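Side-chain contacts in glucose-6-phosphate isomerase (Chlamydia trachomatis D/UW-3/CX, PDB 6OTU), which catalyses the reversible isomerisation of glucose-6-phosphate to fructose-6-phosphate: residues 169-174 with 283-288; 412-417 with 421-426. All coordinates share one frame; numbering follows the deposited sequence.

Interaction 1 comes first along the chain and is complete before interaction 2 begins; their centres lie 23 Å apart and their nearest atoms about 6 Å, without touching. Interaction 1 joins the C-terminal part of helix 162-172, which follows strand 151-155 of the five-stranded parallel sheet, to the junction between helices 275-285 and 287-303. Interaction 2 joins residues 412-417 to the start of helix 422-439, across a short, weakly paired turn, and lies against the second subunit. They share no segment, but the intervening chain links them: Gln410 hydrogen-bonds to Ala170 and Ser174, and Arg411 weakly to Gln172. One contact thus concerns helix packing, the other a helix start at the dimer interface.

Interaction 1: residues 169-174 with 283-288; sequences FAMQGS and FAFGYE
The aromatic ring of Phe285 lies against the backbone and CB of Met171 and the start of Gln172, and this is the close part of the contact. Met171 CB comes within 3.7 Å of Phe285 CE2. Measured to the ring centroid, the same CB is 4.2 Å away and 29° off the ring normal, which makes it an off-centre CH-pi contact. The main chain follows it: Gln172 N approaches Phe285 CZ at 3.8 Å, obliquely to the ring, while Met171 O lies over one face, displaced toward the rim. On the opposite face Ala284 CB sits over the ring centre, 3.5 Å above the plane, so the ring is held between the end of its own helix 275-285 and helix 162-172.

The Met171 sulfur is a looser partner. With CG anti to the carbonyl carbon (chi1 -66°) and the chain extended beyond it, SD stands 5.0 Å from the Phe285 centroid and 51° off the normal, an oblique Met-aromatic contact. The end of Met171 leads on toward helix 466-487, where it packs on Pro466 and Ala469. Gln172 marks the more open, partly exposed side: its CB turns away from Phe285, and its amide is bonded to Tyr168 through NE2 and weakly to Arg411 through OE1. Tyr168 also brings its own ring against Phe285.

With 143 Å² buried between the segments and CB, sulfur and main-chain atoms meeting one ring, cohesion probably rests mainly on dispersion with weak CH-pi and Met-aromatic attraction, while the polar end of Gln172 is satisfied elsewhere.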
loop_
_atom_site.group_PDB
_atom_site.type_symbol
_atom_site.label_atom_id
_atom_site.label_comp_id
_atom_site.label_asym_id
_atom_site.label_seq_id
_atom_site.Cartn_x
_atom_site.Cartn_y
_atom_site.Cartn_z
ATOM N N PHE A 169 0.776 -15.757 2.999
ATOM C CA PHE A 169 -0.651 -15.445 3.013
ATOM C C PHE A 169 -1.351 -15.908 1.739
ATOM O O PHE A 169 -2.553 -16.197 1.770
ATOM C CB PHE A 169 -0.874 -13.951 3.246
ATOM C CG PHE A 169 -0.562 -13.525 4.648
ATOM C CD1 PHE A 169 -1.518 -13.626 5.649
ATOM C CD2 PHE A 169 0.709 -13.075 4.986
ATOM C CE1 PHE A 169 -1.212 -13.252 6.951
ATOM C CE2 PHE A 169 1.012 -12.701 6.288
ATOM C CZ PHE A 169 0.060 -12.789 7.264
ATOM N N ALA A 170 -0.633 -16.002 0.619
ATOM C CA ALA A 170 -1.278 -16.487 -0.600
ATOM C C ALA A 170 -1.708 -17.937 -0.449
ATOM O O ALA A 170 -2.771 -18.336 -0.941
ATOM C CB ALA A 170 -0.340 -16.345 -1.795
ATOM N N MET A 171 -0.895 -18.733 0.228
ATOM C CA MET A 171 -1.133 -20.159 0.347
ATOM C C MET A 171 -1.935 -20.530 1.579
ATOM O O MET A 171 -2.416 -21.671 1.658
ATOM C CB MET A 171 0.198 -20.908 0.390
ATOM C CG MET A 171 0.979 -20.819 -0.875
ATOM S SD MET A 171 2.581 -21.630 -0.694
ATOM C CE MET A 171 3.411 -20.808 -2.046
ATOM N N GLN A 172 -2.051 -19.609 2.544
ATOM C CA GLN A 172 -2.737 -19.896 3.799
ATOM C C GLN A 172 -4.136 -20.478 3.580
ATOM O O GLN A 172 -4.571 -21.340 4.344
ATOM C CB GLN A 172 -2.802 -18.612 4.617
ATOM C CG GLN A 172 -3.094 -18.766 6.080
ATOM C CD GLN A 172 -3.218 -17.402 6.760
ATOM O OE1 GLN A 172 -3.919 -16.507 6.268
ATOM N NE2 GLN A 172 -2.528 -17.232 7.884
ATOM N N GLY A 173 -4.840 -20.045 2.527
ATOM C CA GLY A 173 -6.200 -20.500 2.303
ATOM C C GLY A 173 -6.315 -21.874 1.681
ATOM O O GLY A 173 -7.392 -22.481 1.739
ATOM N N SER A 174 -5.231 -22.383 1.101
ATOM C CA SER A 174 -5.242 -23.666 0.414
ATOM C C SER A 174 -4.683 -24.808 1.249
ATOM O O SER A 174 -5.078 -25.952 1.033
ATOM C CB SER A 174 -4.435 -23.584 -0.891
ATOM O OG SER A 174 -4.589 -22.337 -1.525
ATOM N N PHE A 283 7.659 -24.971 6.698
ATOM C CA PHE A 283 7.187 -25.202 8.060
ATOM C C PHE A 283 5.680 -25.000 8.166
ATOM O O PHE A 283 4.980 -25.802 8.801
ATOM C CB PHE A 283 7.931 -24.278 9.025
ATOM C CG PHE A 283 7.465 -24.370 10.451
ATOM C CD1 PHE A 283 8.004 -25.313 11.314
ATOM C CD2 PHE A 283 6.507 -23.493 10.944
ATOM C CE1 PHE A 283 7.581 -25.391 12.640
ATOM C CE2 PHE A 283 6.089 -23.566 12.262
ATOM C CZ PHE A 283 6.626 -24.517 13.113
ATOM N N ALA A 284 5.164 -23.926 7.564
ATOM C CA ALA A 284 3.734 -23.652 7.630
ATOM C C ALA A 284 2.933 -24.787 7.015
ATOM O O ALA A 284 2.054 -25.363 7.662
ATOM C CB ALA A 284 3.410 -22.330 6.923
ATOM N N PHE A 285 3.240 -25.137 5.771
ATOM C CA PHE A 285 2.362 -25.970 4.969
ATOM C C PHE A 285 2.939 -27.330 4.614
ATOM O O PHE A 285 2.268 -28.094 3.908
ATOM C CB PHE A 285 1.978 -25.221 3.685
ATOM C CG PHE A 285 1.636 -23.770 3.916
ATOM C CD1 PHE A 285 0.538 -23.420 4.688
ATOM C CD2 PHE A 285 2.404 -22.757 3.364
ATOM C CE1 PHE A 285 0.220 -22.093 4.906
ATOM C CE2 PHE A 285 2.078 -21.428 3.572
ATOM C CZ PHE A 285 0.985 -21.099 4.345
ATOM N N GLY A 286 4.149 -27.656 5.064
ATOM C CA GLY A 286 4.777 -28.930 4.716
ATOM C C GLY A 286 5.576 -28.855 3.428
ATOM O O GLY A 286 5.312 -28.038 2.542
ATOM N N TYR A 287 6.570 -29.753 3.320
ATOM C CA TYR A 287 7.528 -29.729 2.212
ATOM C C TYR A 287 6.848 -29.756 0.845
ATOM O O TYR A 287 7.170 -28.947 -0.036
ATOM C CB TYR A 287 8.485 -30.914 2.336
ATOM C CG TYR A 287 9.536 -31.001 1.247
ATOM C CD1 TYR A 287 10.597 -30.119 1.219
ATOM C CD2 TYR A 287 9.479 -31.987 0.262
ATOM C CE1 TYR A 287 11.577 -30.204 0.236
ATOM C CE2 TYR A 287 10.456 -32.080 -0.728
ATOM C CZ TYR A 287 11.503 -31.180 -0.732
ATOM O OH TYR A 287 12.486 -31.236 -1.698
ATOM N N GLU A 288 5.922 -30.702 0.647
ATOM C CA GLU A 288 5.304 -30.907 -0.661
ATOM C C GLU A 288 4.640 -29.638 -1.180
ATOM O O GLU A 288 4.598 -29.414 -2.393
ATOM C CB GLU A 288 4.288 -32.054 -0.590
#

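Interaction 2: residues 412-417 with 421-426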
loop_
_atom_site.group_PDB
_atom_site.type_symbol
_atom_site.label_atom_id
_atom_site.label_comp_id
_atom_site.label_asym_id
_atom_site.label_seq_id
_atom_site.Cartn_x
_atom_site.Cartn_y
_atom_site.Cartn_z
ATOM N N GLY A 412 -13.405 -22.627 0.690
ATOM C CA GLY A 412 -14.600 -23.441 0.588
ATOM C C GLY A 412 -15.837 -22.919 1.287
ATOM O O GLY A 412 -16.837 -23.639 1.329
ATOM N N LEU A 413 -15.814 -21.706 1.852
ATOM C CA LEU A 413 -16.993 -21.142 2.506
ATOM C C LEU A 413 -17.640 -20.110 1.588
ATOM O O LEU A 413 -16.990 -19.147 1.164
ATOM C CB LEU A 413 -16.668 -20.500 3.854
ATOM C CG LEU A 413 -17.917 -19.762 4.377
ATOM C CD1 LEU A 413 -18.958 -20.750 4.877
ATOM C CD2 LEU A 413 -17.623 -18.730 5.453
ATOM N N ASP A 414 -18.918 -20.311 1.288
ATOM C CA ASP A 414 -19.635 -19.421 0.391
ATOM C C ASP A 414 -21.126 -19.612 0.627
ATOM O O ASP A 414 -21.549 -20.458 1.418
ATOM C CB ASP A 414 -19.242 -19.669 -1.076
ATOM C CG ASP A 414 -19.339 -18.405 -1.932
ATOM O OD1 ASP A 414 -20.122 -17.500 -1.568
ATOM O OD2 ASP A 414 -18.649 -18.323 -2.974
ATOM N N CYS A 415 -21.918 -18.841 -0.112
ATOM C CA CYS A 415 -23.306 -18.569 0.224
ATOM C C CYS A 415 -23.999 -18.125 -1.050
ATOM O O CYS A 415 -23.475 -17.264 -1.763
ATOM C CB CYS A 415 -23.382 -17.466 1.291
ATOM S SG CYS A 415 -25.003 -17.092 1.932
ATOM N N VAL A 416 -25.152 -18.715 -1.346
ATOM C CA VAL A 416 -25.952 -18.297 -2.493
ATOM C C VAL A 416 -26.928 -17.221 -2.041
ATOM O O VAL A 416 -27.737 -17.449 -1.136
ATOM C CB VAL A 416 -26.695 -19.480 -3.120
ATOM C CG1 VAL A 416 -27.484 -18.995 -4.309
ATOM C CG2 VAL A 416 -25.692 -20.549 -3.531
ATOM N N LEU A 417 -26.847 -16.045 -2.665
ATOM C CA LEU A 417 -27.738 -14.928 -2.362
ATOM C C LEU A 417 -28.169 -14.287 -3.670
ATOM O O LEU A 417 -27.316 -13.879 -4.467
ATOM C CB LEU A 417 -27.058 -13.891 -1.466
ATOM C CG LEU A 417 -26.519 -14.338 -0.109
ATOM C CD1 LEU A 417 -25.749 -13.183 0.539
ATOM C CD2 LEU A 417 -27.647 -14.819 0.787
ATOM N N SER A 421 -23.275 -16.990 -5.945
ATOM C CA SER A 421 -22.347 -17.063 -4.836
ATOM C C SER A 421 -21.521 -15.784 -4.763
ATOM O O SER A 421 -21.416 -15.020 -5.728
ATOM C CB SER A 421 -21.428 -18.266 -4.991
ATOM O OG SER A 421 -20.370 -17.956 -5.884
ATOM N N SER A 422 -20.916 -15.567 -3.592
ATOM C CA SER A 422 -20.065 -14.400 -3.388
ATOM C C SER A 422 -18.764 -14.492 -4.186
ATOM O O SER A 422 -18.253 -13.467 -4.643
ATOM C CB SER A 422 -19.778 -14.228 -1.895
ATOM O OG SER A 422 -20.879 -13.613 -1.235
ATOM N N SER A 423 -18.211 -15.693 -4.374
ATOM C CA SER A 423 -17.108 -15.832 -5.319
ATOM C C SER A 423 -17.485 -15.257 -6.684
ATOM O O SER A 423 -16.693 -14.527 -7.299
ATOM C CB SER A 423 -16.687 -17.299 -5.447
ATOM O OG SER A 423 -16.007 -17.745 -4.282
ATOM N N GLN A 424 -18.706 -15.544 -7.156
ATOM C CA GLN A 424 -19.163 -14.995 -8.432
ATOM C C GLN A 424 -19.326 -13.479 -8.360
ATOM O O GLN A 424 -18.865 -12.755 -9.245
ATOM C CB GLN A 424 -20.474 -15.665 -8.861
ATOM C CG GLN A 424 -20.338 -17.172 -9.043
ATOM C CD GLN A 424 -21.678 -17.878 -9.261
ATOM O OE1 GLN A 424 -22.678 -17.595 -8.592
ATOM N NE2 GLN A 424 -21.695 -18.805 -10.204
ATOM N N LYS A 425 -19.974 -12.976 -7.310
ATOM C CA LYS A 425 -20.086 -11.527 -7.160
ATOM C C LYS A 425 -18.713 -10.855 -7.151
ATOM O O LYS A 425 -18.525 -9.804 -7.772
ATOM C CB LYS A 425 -20.863 -11.196 -5.886
ATOM C CG LYS A 425 -22.313 -11.678 -5.881
ATOM C CD LYS A 425 -22.988 -11.310 -4.566
ATOM C CE LYS A 425 -24.454 -11.687 -4.560
ATOM N NZ LYS A 425 -24.628 -13.148 -4.413
ATOM N N LEU A 426 -17.733 -11.471 -6.484
ATOM C CA LEU A 426 -16.368 -10.956 -6.475
ATOM C C LEU A 426 -15.798 -10.821 -7.888
ATOM O O LEU A 426 -15.288 -9.757 -8.269
ATOM C CB LEU A 426 -15.489 -11.868 -5.627
ATOM C CG LEU A 426 -14.031 -11.454 -5.516
ATOM C CD1 LEU A 426 -13.940 -10.160 -4.724
ATOM C CD2 LEU A 426 -13.208 -12.578 -4.872
HETATM O O HOH W 1 -23.634 -14.385 -2.249
#
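Asp414 presents its carboxylate to the first turn of helix 422-439, one oxygen to each of two successive backbone amides. OD1 accepts from Ser422 N at 2.9 Å, on its syn side and somewhat out of the carboxylate plane. OD2 uses its syn lone pair for Ser423 N at 3.0 Å, with an N-H...acceptor angle of 162°. From the anti side, Cys415 N also donates to OD1, so that oxygen is gripped by two amides and the rotation of the group is restricted. The hydroxyl of Ser423 lies 3.0 Å from Asp414 OD2 and is also bonded to Asn409. Amides at a helix start would be expected to stabilise the negative charge.

Lys425 reaches out from the first turn of the helix to the backbone of Leu417. Extended to CE and then bent at chi4 (74°), it delivers NZ to Leu417 O at 2.8 Å, in the carbonyl plane on a lone pair; NZ also bonds Ser420 OG. Water 1 ties the two segments together: it donates to Cys415 O, accepts from Lys425 NZ and is hydrogen-bonded to Ser422 OG.

Ser421, meanwhile, turns its OG between its own N and carbonyl carbon (chi1 81°), where it accepts from Gln424 N at 3.2 Å. Gln424 OE1 answers by accepting from Ser421 N at 2.8 Å. Gln424 also packs on Met511 of the second subunit, and Lys425 on Ile187 of that subunit. The reciprocal Ser421-Gln424 pair is a capping box at the N-terminus of helix 422-439, supplemented by the carboxylate of Asp414 from the loop before residues 416-417.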